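Local coordinates for protein Cap5O (PDB 3OJO) that probably oxidises UDP-N-acetyl-mannosamine with NAD as cofactor, as a dehydrogenase involved in capsular polysaccharide biosynthesis in Staphylococcus aureus, at residues 29-35 against 194-198; 174-180 against 198-204. All coordinates share one frame; numbering follows the deposited sequence.

Contact 1: 29-35 against 194-198; sequences MFAKHGV and VYRTF
Phe198 drives the edge of its ring into the face of Phe30. The two planes stand at 90° with centroids 4.8 Å apart, a T-shaped pair in which CE1 of Phe198 lies over the centre of the Phe30 ring. With chi1 at 62°, CG of Phe198 sits between its own backbone N and carbonyl carbon, which turns one ring face to Met29 and the CE1 edge to Phe30. Met29 closes that face: its CG lies 3.6 Å from the Phe198 ring centroid, 14° off the normal, a CH-pi contact. The chain of Met29 bends at chi2 and chi3, and SD ends obliquely to the same ring, a Met-aromatic contact. On the backbone side, CB of Phe198 stands 3.6 Å from the centroid of the His33 ring, over its face.

Met29 and Phe30 lie on the last turn of helix 23-32 and His33 just after it, whereas Phe198 follows helix 185-195. Helix 23-32 follows the first strand of the Rossmann-fold NAD domain, at what appears to be its glycine-rich dinucleotide-binding turn. It ends in a Schellman motif: Gly34 has positive phi, Val35 N bonds to Phe30 O and Gly34 N to Ala31 O.

Farther out, Val194 O lies in the Phe30 ring plane at the edge, 3.4 Å from CE1 of Phe30, while CG1 of Val194 meets CE1 and CZ from the side opposite Phe198. Thr197 OG1 gives a hydrogen bond of 2.7 Å to Val194 O, which leaves the methyl CG2 to meet CB of His33 at 3.7 Å and, slightly farther away, CG2 of Val35.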
loop_
_atom_site.group_PDB
_atom_site.type_symbol
_atom_site.label_atom_id
_atom_site.label_comp_id
_atom_site.label_asym_id
_atom_site.label_seq_id
_atom_site.Cartn_x
_atom_site.Cartn_y
_atom_site.Cartn_z
ATOM N N MET B 29 11.351 27.722 20.533
ATOM C CA MET B 29 10.089 28.235 20.026
ATOM C C MET B 29 9.144 28.818 21.098
ATOM O O MET B 29 8.640 29.929 20.920
ATOM C CB MET B 29 9.391 27.173 19.180
ATOM C CG MET B 29 8.291 27.736 18.313
ATOM S SD MET B 29 8.741 29.206 17.337
ATOM C CE MET B 29 9.175 28.494 15.873
ATOM N N PHE B 30 8.902 28.083 22.199
ATOM C CA PHE B 30 8.039 28.562 23.276
ATOM C C PHE B 30 8.657 29.766 24.000
ATOM O O PHE B 30 7.931 30.704 24.341
ATOM C CB PHE B 30 7.747 27.444 24.276
ATOM C CG PHE B 30 6.714 26.433 23.836
ATOM C CD1 PHE B 30 5.351 26.701 23.965
ATOM C CD2 PHE B 30 7.097 25.172 23.392
ATOM C CE1 PHE B 30 4.395 25.730 23.632
ATOM C CE2 PHE B 30 6.143 24.206 23.067
ATOM C CZ PHE B 30 4.801 24.493 23.182
ATOM N N ALA B 31 10.002 29.738 24.208
ATOM C CA ALA B 31 10.777 30.801 24.852
ATOM C C ALA B 31 10.778 32.079 24.009
ATOM O O ALA B 31 10.775 33.176 24.568
ATOM C CB ALA B 31 12.195 30.332 25.114
ATOM N N LYS B 32 10.754 31.928 22.667
ATOM C CA LYS B 32 10.692 33.008 21.672
ATOM C C LYS B 32 9.358 33.773 21.811
ATOM O O LYS B 32 9.271 34.936 21.414
ATOM C CB LYS B 32 10.808 32.407 20.251
ATOM C CG LYS B 32 11.087 33.408 19.142
ATOM C CD LYS B 32 10.847 32.811 17.761
ATOM C CE LYS B 32 10.897 33.860 16.669
ATOM N NZ LYS B 32 12.290 34.234 16.306
ATOM N N HIS B 33 8.332 33.104 22.379
ATOM C CA HIS B 33 6.976 33.622 22.572
ATOM C C HIS B 33 6.651 34.027 24.037
ATOM O O HIS B 33 5.480 34.212 24.392
ATOM C CB HIS B 33 5.948 32.644 21.959
ATOM C CG HIS B 33 6.023 32.577 20.462
ATOM N ND1 HIS B 33 5.093 33.214 19.668
ATOM C CD2 HIS B 33 6.947 31.994 19.663
ATOM C CE1 HIS B 33 5.476 33.000 18.418
ATOM N NE2 HIS B 33 6.584 32.267 18.366
ATOM N N GLY B 34 7.699 34.197 24.848
ATOM C CA GLY B 34 7.597 34.652 26.231
ATOM C C GLY B 34 7.384 33.628 27.328
ATOM O O GLY B 34 7.209 34.013 28.494
ATOM N N VAL B 35 7.397 32.330 26.991
ATOM C CA VAL B 35 7.218 31.264 27.988
ATOM C C VAL B 35 8.573 30.982 28.671
ATOM O O VAL B 35 9.599 31.004 27.995
ATOM C CB VAL B 35 6.585 29.991 27.370
ATOM C CG1 VAL B 35 6.248 28.956 28.434
ATOM C CG2 VAL B 35 5.343 30.333 26.547
ATOM N N VAL B 194 -1.621 24.940 25.143
ATOM C CA VAL B 194 -0.161 24.921 25.040
ATOM C C VAL B 194 0.322 25.347 23.660
ATOM O O VAL B 194 1.062 26.322 23.543
ATOM C CB VAL B 194 0.434 23.581 25.536
ATOM C CG1 VAL B 194 1.948 23.541 25.354
ATOM C CG2 VAL B 194 0.064 23.336 26.990
ATOM N N TYR B 195 -0.153 24.670 22.620
ATOM C CA TYR B 195 0.243 24.934 21.235
ATOM C C TYR B 195 -0.239 26.235 20.615
ATOM O O TYR B 195 0.422 26.764 19.717
ATOM C CB TYR B 195 -0.020 23.706 20.358
ATOM C CG TYR B 195 0.887 22.552 20.735
ATOM C CD1 TYR B 195 0.391 21.443 21.418
ATOM C CD2 TYR B 195 2.258 22.603 20.483
ATOM C CE1 TYR B 195 1.230 20.398 21.802
ATOM C CE2 TYR B 195 3.105 21.563 20.867
ATOM C CZ TYR B 195 2.585 20.457 21.511
ATOM O OH TYR B 195 3.425 19.431 21.878
ATOM N N ARG B 196 -1.345 26.783 21.142
ATOM C CA ARG B 196 -1.963 28.046 20.707
ATOM C C ARG B 196 -0.960 29.223 20.737
ATOM O O ARG B 196 -1.139 30.188 19.992
ATOM C CB ARG B 196 -3.171 28.357 21.604
ATOM C CG ARG B 196 -4.332 29.057 20.899
ATOM C CD ARG B 196 -5.665 28.831 21.613
ATOM N NE ARG B 196 -5.673 29.343 22.990
ATOM C CZ ARG B 196 -6.266 28.735 24.017
ATOM N NH1 ARG B 196 -6.915 27.590 23.836
ATOM N NH2 ARG B 196 -6.217 29.271 25.229
ATOM N N THR B 197 0.108 29.094 21.577
ATOM C CA THR B 197 1.214 30.032 21.808
ATOM C C THR B 197 1.880 30.499 20.513
ATOM O O THR B 197 2.216 31.677 20.405
ATOM C CB THR B 197 2.241 29.396 22.803
ATOM O OG1 THR B 197 1.566 28.911 23.971
ATOM C CG2 THR B 197 3.373 30.359 23.224
ATOM N N PHE B 198 2.069 29.584 19.533
ATOM C CA PHE B 198 2.750 29.890 18.261
ATOM C C PHE B 198 2.194 29.117 17.067
ATOM O O PHE B 198 2.512 29.469 15.929
ATOM C CB PHE B 198 4.271 29.625 18.387
ATOM C CG PHE B 198 4.619 28.180 18.681
ATOM C CD1 PHE B 198 4.641 27.706 19.991
ATOM C CD2 PHE B 198 4.873 27.281 17.646
ATOM C CE1 PHE B 198 4.911 26.366 20.255
ATOM C CE2 PHE B 198 5.154 25.940 17.918
ATOM C CZ PHE B 198 5.174 25.497 19.220
#

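Contact 2: 174-180 against 198-204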
loop_
_atom_site.group_PDB
_atom_site.type_symbol
_atom_site.label_atom_id
_atom_site.label_comp_id
_atom_site.label_asym_id
_atom_site.label_seq_id
_atom_site.Cartn_x
_atom_site.Cartn_y
_atom_site.Cartn_z
ATOM N N VAL B 174 5.583 26.026 13.414
ATOM C CA VAL B 174 4.521 27.033 13.421
ATOM C C VAL B 174 3.337 26.696 12.474
ATOM O O VAL B 174 2.177 26.711 12.908
ATOM C CB VAL B 174 5.129 28.454 13.142
ATOM C CG1 VAL B 174 4.056 29.488 12.813
ATOM C CG2 VAL B 174 5.955 28.936 14.323
ATOM N N HIS B 175 3.642 26.432 11.183
ATOM C CA HIS B 175 2.675 26.220 10.098
ATOM C C HIS B 175 2.089 24.831 9.844
ATOM O O HIS B 175 1.077 24.728 9.147
ATOM C CB HIS B 175 3.163 26.879 8.805
ATOM C CG HIS B 175 3.410 28.343 8.960
ATOM N ND1 HIS B 175 4.690 28.863 8.943
ATOM C CD2 HIS B 175 2.531 29.344 9.192
ATOM C CE1 HIS B 175 4.548 30.165 9.135
ATOM N NE2 HIS B 175 3.269 30.498 9.302
ATOM N N ASN B 176 2.691 23.777 10.400
ATOM C CA ASN B 176 2.172 22.427 10.232
ATOM C C ASN B 176 0.897 22.220 11.017
ATOM O O ASN B 176 0.771 22.714 12.143
ATOM C CB ASN B 176 3.185 21.381 10.732
ATOM C CG ASN B 176 4.157 20.853 9.720
ATOM O OD1 ASN B 176 4.346 21.407 8.631
ATOM N ND2 ASN B 176 4.803 19.754 10.076
ATOM N N ASN B 177 -0.007 21.404 10.454
ATOM C CA ASN B 177 -1.218 20.952 11.117
ATOM C C ASN B 177 -0.759 19.982 12.200
ATOM O O ASN B 177 0.230 19.268 12.034
ATOM C CB ASN B 177 -2.176 20.284 10.147
ATOM C CG ASN B 177 -2.767 21.200 9.110
ATOM O OD1 ASN B 177 -2.594 22.420 9.124
ATOM N ND2 ASN B 177 -3.515 20.625 8.193
ATOM N N ARG B 178 -1.428 20.012 13.329
ATOM C CA ARG B 178 -1.010 19.284 14.493
ATOM C C ARG B 178 -2.109 18.393 15.022
ATOM O O ARG B 178 -3.256 18.828 15.120
ATOM C CB ARG B 178 -0.630 20.335 15.536
ATOM C CG ARG B 178 0.419 19.885 16.504
ATOM C CD ARG B 178 0.937 21.046 17.319
ATOM N NE ARG B 178 2.152 21.611 16.732
ATOM C CZ ARG B 178 3.372 21.134 16.945
ATOM N NH1 ARG B 178 3.548 20.060 17.707
ATOM N NH2 ARG B 178 4.424 21.719 16.389
ATOM N N ILE B 179 -1.752 17.164 15.405
ATOM C CA ILE B 179 -2.676 16.228 16.010
ATOM C C ILE B 179 -2.559 16.365 17.543
ATOM O O ILE B 179 -1.463 16.226 18.091
ATOM C CB ILE B 179 -2.432 14.778 15.506
ATOM C CG1 ILE B 179 -2.729 14.658 13.994
ATOM C CG2 ILE B 179 -3.231 13.761 16.326
ATOM C CD1 ILE B 179 -2.301 13.407 13.379
ATOM N N ILE B 180 -3.697 16.665 18.219
ATOM C CA ILE B 180 -3.769 16.790 19.672
ATOM C C ILE B 180 -4.579 15.589 20.135
ATOM O O ILE B 180 -5.803 15.586 19.974
ATOM C CB ILE B 180 -4.408 18.149 20.145
ATOM C CG1 ILE B 180 -3.830 19.419 19.423
ATOM C CG2 ILE B 180 -4.454 18.281 21.687
ATOM C CD1 ILE B 180 -2.405 19.808 19.708
ATOM N N PHE B 198 2.069 29.584 19.533
ATOM C CA PHE B 198 2.750 29.890 18.261
ATOM C C PHE B 198 2.194 29.117 17.067
ATOM O O PHE B 198 2.512 29.469 15.929
ATOM C CB PHE B 198 4.271 29.625 18.387
ATOM C CG PHE B 198 4.619 28.180 18.681
ATOM C CD1 PHE B 198 4.641 27.706 19.991
ATOM C CD2 PHE B 198 4.873 27.281 17.646
ATOM C CE1 PHE B 198 4.911 26.366 20.255
ATOM C CE2 PHE B 198 5.154 25.940 17.918
ATOM C CZ PHE B 198 5.174 25.497 19.220
ATOM N N VAL B 199 1.426 28.034 17.312
ATOM C CA VAL B 199 0.886 27.216 16.212
ATOM C C VAL B 199 -0.213 27.969 15.443
ATOM O O VAL B 199 -1.273 28.291 16.000
ATOM C CB VAL B 199 0.486 25.748 16.592
ATOM C CG1 VAL B 199 -0.075 24.983 15.390
ATOM C CG2 VAL B 199 1.664 24.996 17.192
ATOM N N GLN B 200 0.083 28.249 14.163
ATOM C CA GLN B 200 -0.796 28.896 13.193
ATOM C C GLN B 200 -1.485 27.838 12.325
ATOM O O GLN B 200 -2.529 28.113 11.728
ATOM C CB GLN B 200 -0.003 29.894 12.330
ATOM C CG GLN B 200 0.134 31.266 12.989
ATOM C CD GLN B 200 1.253 32.085 12.393
ATOM O OE1 GLN B 200 1.192 32.539 11.240
ATOM N NE2 GLN B 200 2.282 32.337 13.192
ATOM N N GLY B 201 -0.908 26.635 12.290
ATOM C CA GLY B 201 -1.450 25.494 11.570
ATOM C C GLY B 201 -2.717 24.994 12.238
ATOM O O GLY B 201 -3.063 25.431 13.335
ATOM N N GLU B 202 -3.433 24.094 11.569
ATOM C CA GLU B 202 -4.683 23.523 12.067
ATOM C C GLU B 202 -4.379 22.568 13.213
ATOM O O GLU B 202 -3.368 21.880 13.178
ATOM C CB GLU B 202 -5.398 22.798 10.908
ATOM C CG GLU B 202 -6.722 22.118 11.232
ATOM C CD GLU B 202 -7.196 21.092 10.212
ATOM O OE1 GLU B 202 -7.943 20.166 10.610
ATOM O OE2 GLU B 202 -6.824 21.210 9.020
ATOM N N MET B 203 -5.237 22.539 14.228
ATOM C CA MET B 203 -5.082 21.620 15.339
ATOM C C MET B 203 -6.211 20.608 15.291
ATOM O O MET B 203 -7.374 20.955 15.494
ATOM C CB MET B 203 -5.015 22.351 16.678
ATOM C CG MET B 203 -3.806 23.231 16.791
ATOM S SD MET B 203 -3.400 23.513 18.512
ATOM C CE MET B 203 -3.004 25.223 18.433
ATOM N N ILE B 204 -5.869 19.376 14.925
ATOM C CA ILE B 204 -6.803 18.267 14.792
ATOM C C ILE B 204 -7.006 17.676 16.187
ATOM O O ILE B 204 -6.038 17.308 16.860
ATOM C CB ILE B 204 -6.335 17.231 13.707
ATOM C CG1 ILE B 204 -6.287 17.846 12.291
ATOM C CG2 ILE B 204 -7.240 16.021 13.662
ATOM C CD1 ILE B 204 -5.060 18.574 11.942
#
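At the end of helix 169-175, Val174 O accepts two backbone N-H groups, from Gln200 N at 2.9 Å and Gly201 N at 3.1 Å; the Gly201 donor lies in the carbonyl plane, the Gln200 donor 28° out of it. Val174, Arg178 and Ile204 have the most surface buried here, and each marks a different part of the contact. The side chain of Val174 spreads over the same loop: CG1 comes 3.4 Å from NE2 of Gln200, the two side chains running alongside and pointing the same way, and CG2 meets the edge of the Phe198 ring. The backbones close up next to this, where Gly201 CA lies 3.6 Å from Asn176 O.

Arg178 begins the parallel strand pairing. Its N bonds to Glu202 O and its O accepts from Ile204 N, both 2.7 Å, and Ile180 N continues the ladder to Ile204 O. Its CG is anti to the backbone N (chi1 -151°) and the chain bends at chi3, which brings NE within 3.5 Å of CG2 of Val199. Beyond, the guanidinium forms a salt bridge with Glu162 and bonds to Leu173 O.

Ile204 points to the other face of the sheet from Arg178, and its CD1 packs 3.8 Å from CB of Asn177. The amide of Asn177 accepts Glu202 N through OD1, with the donor well above the carbonyl plane.

Strands 178-182 and 203-207 are the two parallel strands of a beta-alpha-beta crossover through helix 185-195. Tyr195 of that helix packs on Arg178, Ile180 and Met203, whereas Ile179 faces helix 208-238 and, with Ile204, Met249 of the second subunit.

In the fold
Contacts 1 and 2 have centres 13 Å apart and share Phe198, which ends one segment and begins the other. Met29 CE lies 3.6 Å from Val174 CG2, so helices 23-32 and 169-175 also touch directly. A second junction is Tyr195, with CE2 3.5 Å from Arg178 NH1 and CD1 3.7 Å from Ile180 CD1; its hydroxyl bonds to Glu128. Neither Tyr195 nor Asn176 touches the cofactor with its side chain: that of Tyr195 is about 11 Å and that of Asn176 about 9 Å from the bound NAD. The side chain of Asn176 is also about 6 Å from a bound pyridine-2,6-dicarboxylic acid.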